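Local coordinates for uncharacterized protein YPL067C (Saccharomyces cerevisiae, PDB 5KCI) that is of unknown function but is a cytoplasmic yeast protein, probably related to histidine triad proteins and possibly linked to amyloid toxicity, at residues Q62-S67 with V106-V111; L113-P118 with W151-P156. All blocks are in the same frame, centred on the assembly; numbering follows the deposited sequence.

Interaction 1. Residues Q62-S67 with V106-V111; sequences QKLGWS and VLWSKV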
loop_
_atom_site.group_PDB
_atom_site.type_symbol
_atom_site.label_atom_id
_atom_site.label_comp_id
_atom_site.label_asym_id
_atom_site.label_seq_id
_atom_site.Cartn_x
_atom_site.Cartn_y
_atom_site.Cartn_z
ATOM N N GLN A 62 -12.032 -10.937 -6.113
ATOM C CA GLN A 62 -12.679 -10.978 -7.417
ATOM C C GLN A 62 -12.099 -9.914 -8.334
ATOM O O GLN A 62 -11.802 -10.187 -9.498
ATOM C CB GLN A 62 -14.186 -10.768 -7.272
ATOM C CG GLN A 62 -14.930 -11.887 -6.530
ATOM C CD GLN A 62 -15.290 -13.049 -7.431
ATOM O OE1 GLN A 62 -15.530 -12.870 -8.624
ATOM N NE2 GLN A 62 -15.330 -14.254 -6.863
ATOM N N LYS A 63 -11.972 -8.686 -7.827
ATOM C CA LYS A 63 -11.496 -7.569 -8.646
ATOM C C LYS A 63 -10.049 -7.747 -9.067
ATOM O O LYS A 63 -9.668 -7.308 -10.158
ATOM C CB LYS A 63 -11.628 -6.251 -7.891
ATOM C CG LYS A 63 -13.045 -5.802 -7.562
ATOM C CD LYS A 63 -13.978 -5.767 -8.771
ATOM C CE LYS A 63 -13.545 -4.764 -9.828
ATOM N NZ LYS A 63 -14.369 -4.915 -11.061
ATOM N N LEU A 64 -9.222 -8.345 -8.214
ATOM C CA LEU A 64 -7.811 -8.494 -8.529
ATOM C C LEU A 64 -7.556 -9.706 -9.407
ATOM O O LEU A 64 -6.434 -9.868 -9.894
ATOM C CB LEU A 64 -6.988 -8.606 -7.246
ATOM C CG LEU A 64 -6.893 -7.334 -6.401
ATOM C CD1 LEU A 64 -6.054 -7.527 -5.162
ATOM C CD2 LEU A 64 -6.320 -6.185 -7.215
ATOM N N GLY A 65 -8.568 -10.544 -9.610
ATOM C CA GLY A 65 -8.416 -11.768 -10.374
ATOM C C GLY A 65 -7.836 -12.905 -9.575
ATOM O O GLY A 65 -7.210 -13.804 -10.150
ATOM N N TRP A 66 -8.005 -12.883 -8.252
ATOM C CA TRP A 66 -7.368 -13.849 -7.373
ATOM C C TRP A 66 -8.344 -14.879 -6.805
ATOM O O TRP A 66 -7.939 -15.697 -5.975
ATOM C CB TRP A 66 -6.666 -13.120 -6.223
ATOM C CG TRP A 66 -5.528 -12.204 -6.679
ATOM C CD1 TRP A 66 -5.076 -12.023 -7.969
ATOM C CD2 TRP A 66 -4.723 -11.355 -5.852
ATOM N NE1 TRP A 66 -4.030 -11.109 -7.984
ATOM C CE2 TRP A 66 -3.798 -10.680 -6.703
ATOM C CE3 TRP A 66 -4.695 -11.079 -4.485
ATOM C CZ2 TRP A 66 -2.862 -9.755 -6.219
ATOM C CZ3 TRP A 66 -3.760 -10.159 -4.012
ATOM C CH2 TRP A 66 -2.853 -9.511 -4.881
ATOM N N SER A 67 -9.605 -14.865 -7.228
ATOM C CA SER A 67 -10.576 -15.838 -6.737
ATOM C C SER A 67 -10.207 -17.254 -7.184
ATOM O O SER A 67 -9.439 -17.461 -8.127
ATOM C CB SER A 67 -11.981 -15.487 -7.233
ATOM O OG SER A 67 -12.063 -15.576 -8.645
ATOM N N VAL A 106 -1.932 1.672 -2.424
ATOM C CA VAL A 106 -2.174 0.423 -1.708
ATOM C C VAL A 106 -1.542 -0.684 -2.521
ATOM O O VAL A 106 -1.786 -0.790 -3.725
ATOM C CB VAL A 106 -3.667 0.144 -1.489
ATOM C CG1 VAL A 106 -3.845 -1.195 -0.689
ATOM C CG2 VAL A 106 -4.320 1.301 -0.759
ATOM N N LEU A 107 -0.729 -1.491 -1.863
ATOM C CA LEU A 107 -0.073 -2.650 -2.430
ATOM C C LEU A 107 -0.681 -3.919 -1.841
ATOM O O LEU A 107 -0.440 -4.239 -0.679
ATOM C CB LEU A 107 1.419 -2.607 -2.109
ATOM C CG LEU A 107 2.253 -3.831 -2.444
ATOM C CD1 LEU A 107 2.269 -4.089 -3.945
ATOM C CD2 LEU A 107 3.694 -3.612 -1.916
ATOM N N TRP A 108 -1.406 -4.643 -2.670
ATOM C CA TRP A 108 -2.043 -5.911 -2.325
ATOM C C TRP A 108 -1.099 -7.061 -2.651
ATOM O O TRP A 108 -0.423 -7.058 -3.690
ATOM C CB TRP A 108 -3.350 -6.069 -3.103
ATOM C CG TRP A 108 -4.339 -5.023 -2.809
ATOM C CD1 TRP A 108 -4.502 -3.832 -3.471
ATOM C CD2 TRP A 108 -5.291 -5.040 -1.756
ATOM N NE1 TRP A 108 -5.535 -3.116 -2.892
ATOM C CE2 TRP A 108 -6.037 -3.845 -1.842
ATOM C CE3 TRP A 108 -5.612 -5.969 -0.753
ATOM C CZ2 TRP A 108 -7.065 -3.549 -0.944
ATOM C CZ3 TRP A 108 -6.627 -5.670 0.126
ATOM C CH2 TRP A 108 -7.335 -4.478 0.039
ATOM N N SER A 109 -1.070 -8.068 -1.772
ATOM C CA SER A 109 -0.216 -9.227 -1.990
ATOM C C SER A 109 -0.982 -10.525 -1.716
ATOM O O SER A 109 -1.615 -10.651 -0.674
ATOM C CB SER A 109 1.022 -9.190 -1.090
ATOM O OG SER A 109 1.849 -10.320 -1.316
ATOM N N LYS A 110 -0.910 -11.458 -2.664
ATOM C CA LYS A 110 -1.477 -12.797 -2.500
ATOM C C LYS A 110 -0.796 -13.555 -1.376
ATOM O O LYS A 110 -1.407 -14.431 -0.755
ATOM C CB LYS A 110 -1.317 -13.590 -3.796
ATOM C CG LYS A 110 -2.427 -13.486 -4.811
ATOM C CD LYS A 110 -2.354 -14.671 -5.787
ATOM C CE LYS A 110 -2.928 -14.334 -7.166
ATOM N NZ LYS A 110 -2.297 -15.120 -8.272
ATOM N N VAL A 111 0.480 -13.265 -1.136
ATOM C CA VAL A 111 1.261 -13.877 -0.069
ATOM C C VAL A 111 1.294 -12.898 1.090
ATOM O O VAL A 111 1.744 -11.751 0.948
ATOM C CB VAL A 111 2.683 -14.217 -0.543
ATOM C CG1 VAL A 111 3.455 -14.933 0.552
ATOM C CG2 VAL A 111 2.640 -15.064 -1.798
#
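W108 takes the methyl of L64 against the root of its side chain: L64 CD1 sits 3.7 Å from W108 CB, the two side chains crossing at about a right angle. The W108 indole then leads off from the contact, with V106 CG1 of its own strand packed over one face. W66 CG stands anti to its carbonyl carbon, beside the backbone N (chi1 -63°), sending the indole off toward 106-111. Its far end meets the W108 carbonyl, CH2 lying 3.7 Å from W108 O, close to the ring plane. One residue on, S109 turns its CB away and offers mainly backbone, its C atom 3.6 Å from W66 CZ3; its hydroxyl instead donates to V111 O, two residues on, at 2.7 Å. K110 does most of the covering. Its chain runs extended beyond CG across the W66 indole, with CG 3.2 Å above the ring plane and CE 3.3 Å from the centroid of the five-membered ring, a CH-pi contact. NZ lies 4.5 Å from that centroid, a cation-pi geometry, and hydrogen-bonds T85 O. L64 CB lies over the opposite face, toward its rim, so the indole has leucine on one side and lysine on the other. The Schellman-capped end of helix 56-64 thus lies beside the end of strand 102-109, which pairs with strands 87-91 and 165-172; L64 also touches A88 and R90.

Interaction 2. Residues L113-P118 with W151-P156; sequences LPVHSP and WFVNYP. With SO4 (sulfate ion), chain D.
V115 and V153 form the tight part of this contact, both buried, with V115 CG2 3.7 Å from V153 CB. V115 CG1 comes obliquely to W151 CH2, 4.0 Å away. N154 turns its CB away from 113-118, and its ND2 gives bonds to sulfate O4 at 3.0 Å and O2 at 3.1 Å. ND2 also hydrogen-bonds to Y96 OH, while S160 N, H166 NE2 and H168 NE2 are also hydrogen-bonded to the ion, which probably came from the crystallisation liquor. In contrast to the buried valines, H116 and Y155 are partly exposed, and the imidazole is modelled in two conformers. In the one described, H116 CG stands anti to the carbonyl carbon (chi1 -64°). V115 CG2 covers one face of the ring and Y155 CE1 lies 3.3 Å above the other, offset toward the rim; the two ring planes meet at 45°. The imidazole, as turned, presents its NE2 N-H to V153 O, a hydrogen bond of 2.6 Å and 159° with the oxygen near the ring plane. NE2 therefore carries a proton here, and one bond to a backbone carbonyl holds the ring between V115 and Y155, although the second conformer makes that only a partial description.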
loop_
_atom_site.group_PDB
_atom_site.type_symbol
_atom_site.label_atom_id
_atom_site.label_comp_id
_atom_site.label_asym_id
_atom_site.label_seq_id
_atom_site.Cartn_x
_atom_site.Cartn_y
_atom_site.Cartn_z
ATOM N N LEU A 113 2.626 -11.141 4.379
ATOM C CA LEU A 113 3.885 -10.816 5.027
ATOM C C LEU A 113 3.596 -10.471 6.484
ATOM O O LEU A 113 2.903 -9.470 6.751
ATOM C CB LEU A 113 4.584 -9.648 4.325
ATOM C CG LEU A 113 4.953 -9.938 2.869
ATOM C CD1 LEU A 113 3.914 -9.340 1.945
ATOM C CD2 LEU A 113 6.354 -9.425 2.544
ATOM N N PRO A 114 4.111 -11.311 7.522
ATOM C CA PRO A 114 3.725 -11.135 8.947
ATOM C C PRO A 114 4.437 -9.973 9.633
ATOM O O PRO A 114 5.149 -10.131 10.638
ATOM C CB PRO A 114 4.117 -12.487 9.561
ATOM C CG PRO A 114 4.496 -13.411 8.432
ATOM C CD PRO A 114 4.880 -12.548 7.289
ATOM N N VAL A 115 4.217 -8.760 9.126
ATOM C CA VAL A 115 5.022 -7.619 9.548
ATOM C C VAL A 115 4.753 -7.131 10.968
ATOM O O VAL A 115 5.496 -6.267 11.460
ATOM C CB VAL A 115 4.826 -6.446 8.561
ATOM C CG1 VAL A 115 5.260 -6.860 7.172
ATOM C CG2 VAL A 115 3.362 -5.978 8.545
ATOM N N HIS A 116 3.705 -7.606 11.630
ATOM C CA HIS A 116 3.379 -7.259 13.002
ATOM C C HIS A 116 3.305 -8.530 13.846
ATOM O O HIS A 116 2.383 -8.690 14.646
ATOM C CB HIS A 116 2.051 -6.497 13.088
ATOM C CG HIS A 116 2.047 -5.157 12.402
ATOM N ND1 HIS A 116 2.921 -4.149 12.739
ATOM C CD2 HIS A 116 1.225 -4.637 11.459
ATOM C CE1 HIS A 116 2.677 -3.086 11.991
ATOM N NE2 HIS A 116 1.654 -3.358 11.205
ATOM N N SER A 117 4.230 -9.455 13.640
ATOM C CA SER A 117 4.221 -10.691 14.397
ATOM C C SER A 117 4.811 -10.449 15.785
ATOM O O SER A 117 5.674 -9.581 15.954
ATOM C CB SER A 117 5.022 -11.768 13.675
ATOM O OG SER A 117 5.365 -12.828 14.552
ATOM N N PRO A 118 4.357 -11.202 16.792
ATOM C CA PRO A 118 5.009 -11.122 18.109
ATOM C C PRO A 118 6.432 -11.648 18.076
ATOM O O PRO A 118 7.275 -11.187 18.856
ATOM C CB PRO A 118 4.098 -11.979 18.999
ATOM C CG PRO A 118 3.501 -12.966 18.052
ATOM C CD PRO A 118 3.345 -12.269 16.738
ATOM N N TRP A 151 6.029 3.247 4.078
ATOM C CA TRP A 151 4.964 2.263 4.000
ATOM C C TRP A 151 4.578 1.831 5.404
ATOM O O TRP A 151 5.366 1.940 6.348
ATOM C CB TRP A 151 5.361 1.041 3.151
ATOM C CG TRP A 151 6.444 0.183 3.726
ATOM C CD1 TRP A 151 7.796 0.316 3.532
ATOM C CD2 TRP A 151 6.277 -0.973 4.581
ATOM N NE1 TRP A 151 8.471 -0.669 4.219
ATOM C CE2 TRP A 151 7.566 -1.470 4.864
ATOM C CE3 TRP A 151 5.168 -1.612 5.131
ATOM C CZ2 TRP A 151 7.785 -2.601 5.678
ATOM C CZ3 TRP A 151 5.387 -2.748 5.952
ATOM C CH2 TRP A 151 6.682 -3.218 6.208
ATOM N N PHE A 152 3.330 1.367 5.520
ATOM C CA PHE A 152 2.867 0.794 6.769
ATOM C C PHE A 152 1.753 -0.185 6.475
ATOM O O PHE A 152 1.075 -0.112 5.451
ATOM C CB PHE A 152 2.345 1.835 7.756
ATOM C CG PHE A 152 1.209 2.669 7.223
ATOM C CD1 PHE A 152 1.443 3.785 6.409
ATOM C CD2 PHE A 152 -0.093 2.380 7.573
ATOM C CE1 PHE A 152 0.392 4.531 5.937
ATOM C CE2 PHE A 152 -1.153 3.127 7.098
ATOM C CZ PHE A 152 -0.924 4.209 6.291
ATOM N N VAL A 153 1.550 -1.082 7.431
ATOM C CA VAL A 153 0.456 -2.025 7.376
ATOM C C VAL A 153 -0.403 -1.787 8.610
ATOM O O VAL A 153 0.097 -1.863 9.736
ATOM C CB VAL A 153 0.966 -3.476 7.347
ATOM C CG1 VAL A 153 -0.191 -4.423 7.464
ATOM C CG2 VAL A 153 1.735 -3.712 6.045
ATOM N N ASN A 154 -1.678 -1.512 8.398
ATOM C CA ASN A 154 -2.575 -1.260 9.510
ATOM C C ASN A 154 -2.737 -2.507 10.371
ATOM O O ASN A 154 -2.804 -3.635 9.870
ATOM C CB ASN A 154 -3.932 -0.804 9.012
ATOM C CG ASN A 154 -4.000 0.705 8.800
ATOM O OD1 ASN A 154 -3.228 1.453 9.389
ATOM N ND2 ASN A 154 -4.961 1.142 8.030
ATOM N N TYR A 155 -2.755 -2.288 11.672
ATOM C CA TYR A 155 -2.917 -3.377 12.637
ATOM C C TYR A 155 -4.291 -4.002 12.497
ATOM O O TYR A 155 -5.215 -3.405 11.940
ATOM C CB TYR A 155 -2.765 -2.867 14.064
ATOM C CG TYR A 155 -1.470 -2.119 14.332
ATOM C CD1 TYR A 155 -0.277 -2.779 14.368
ATOM C CD2 TYR A 155 -1.471 -0.740 14.594
ATOM C CE1 TYR A 155 0.914 -2.142 14.635
ATOM C CE2 TYR A 155 -0.279 -0.085 14.862
ATOM C CZ TYR A 155 0.916 -0.791 14.879
ATOM O OH TYR A 155 2.128 -0.196 15.143
ATOM N N PRO A 156 -4.483 -5.192 13.082
ATOM C CA PRO A 156 -5.817 -5.810 13.054
ATOM C C PRO A 156 -6.944 -4.921 13.555
ATOM O O PRO A 156 -8.031 -4.925 12.961
ATOM C CB PRO A 156 -5.632 -7.046 13.942
ATOM C CG PRO A 156 -4.192 -7.453 13.697
ATOM C CD PRO A 156 -3.439 -6.108 13.565
HETATM S S SO4 D . -6.993 -0.775 5.760
HETATM O O1 SO4 D . -7.788 -1.990 5.467
HETATM O O2 SO4 D . -5.569 -1.027 5.887
HETATM O O3 SO4 D . -7.177 0.207 4.669
HETATM O O4 SO4 D . -7.467 -0.180 7.004
#

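Both contacts reach the same four-stranded antiparallel sheet, their centres 17 Å apart, and they follow one another along the chain: 106-111 takes in the end of strand 102-109, while the segment 113-118 lies in the loop leading from there to helix 120-135. Interaction 1 is a surface contact that brings in the end of helix 56-64. Interaction 2 is partly buried and joins that loop to the edge strand 149-152, one of the two outermost, and its continuation. Their chemistry differs accordingly: 62-67 and 106-111 share no hydrogen bond and meet through an indole covered by a lysine, whereas 113-118 and 151-156 pack valine on valine next to an imidazole-to-carbonyl bond.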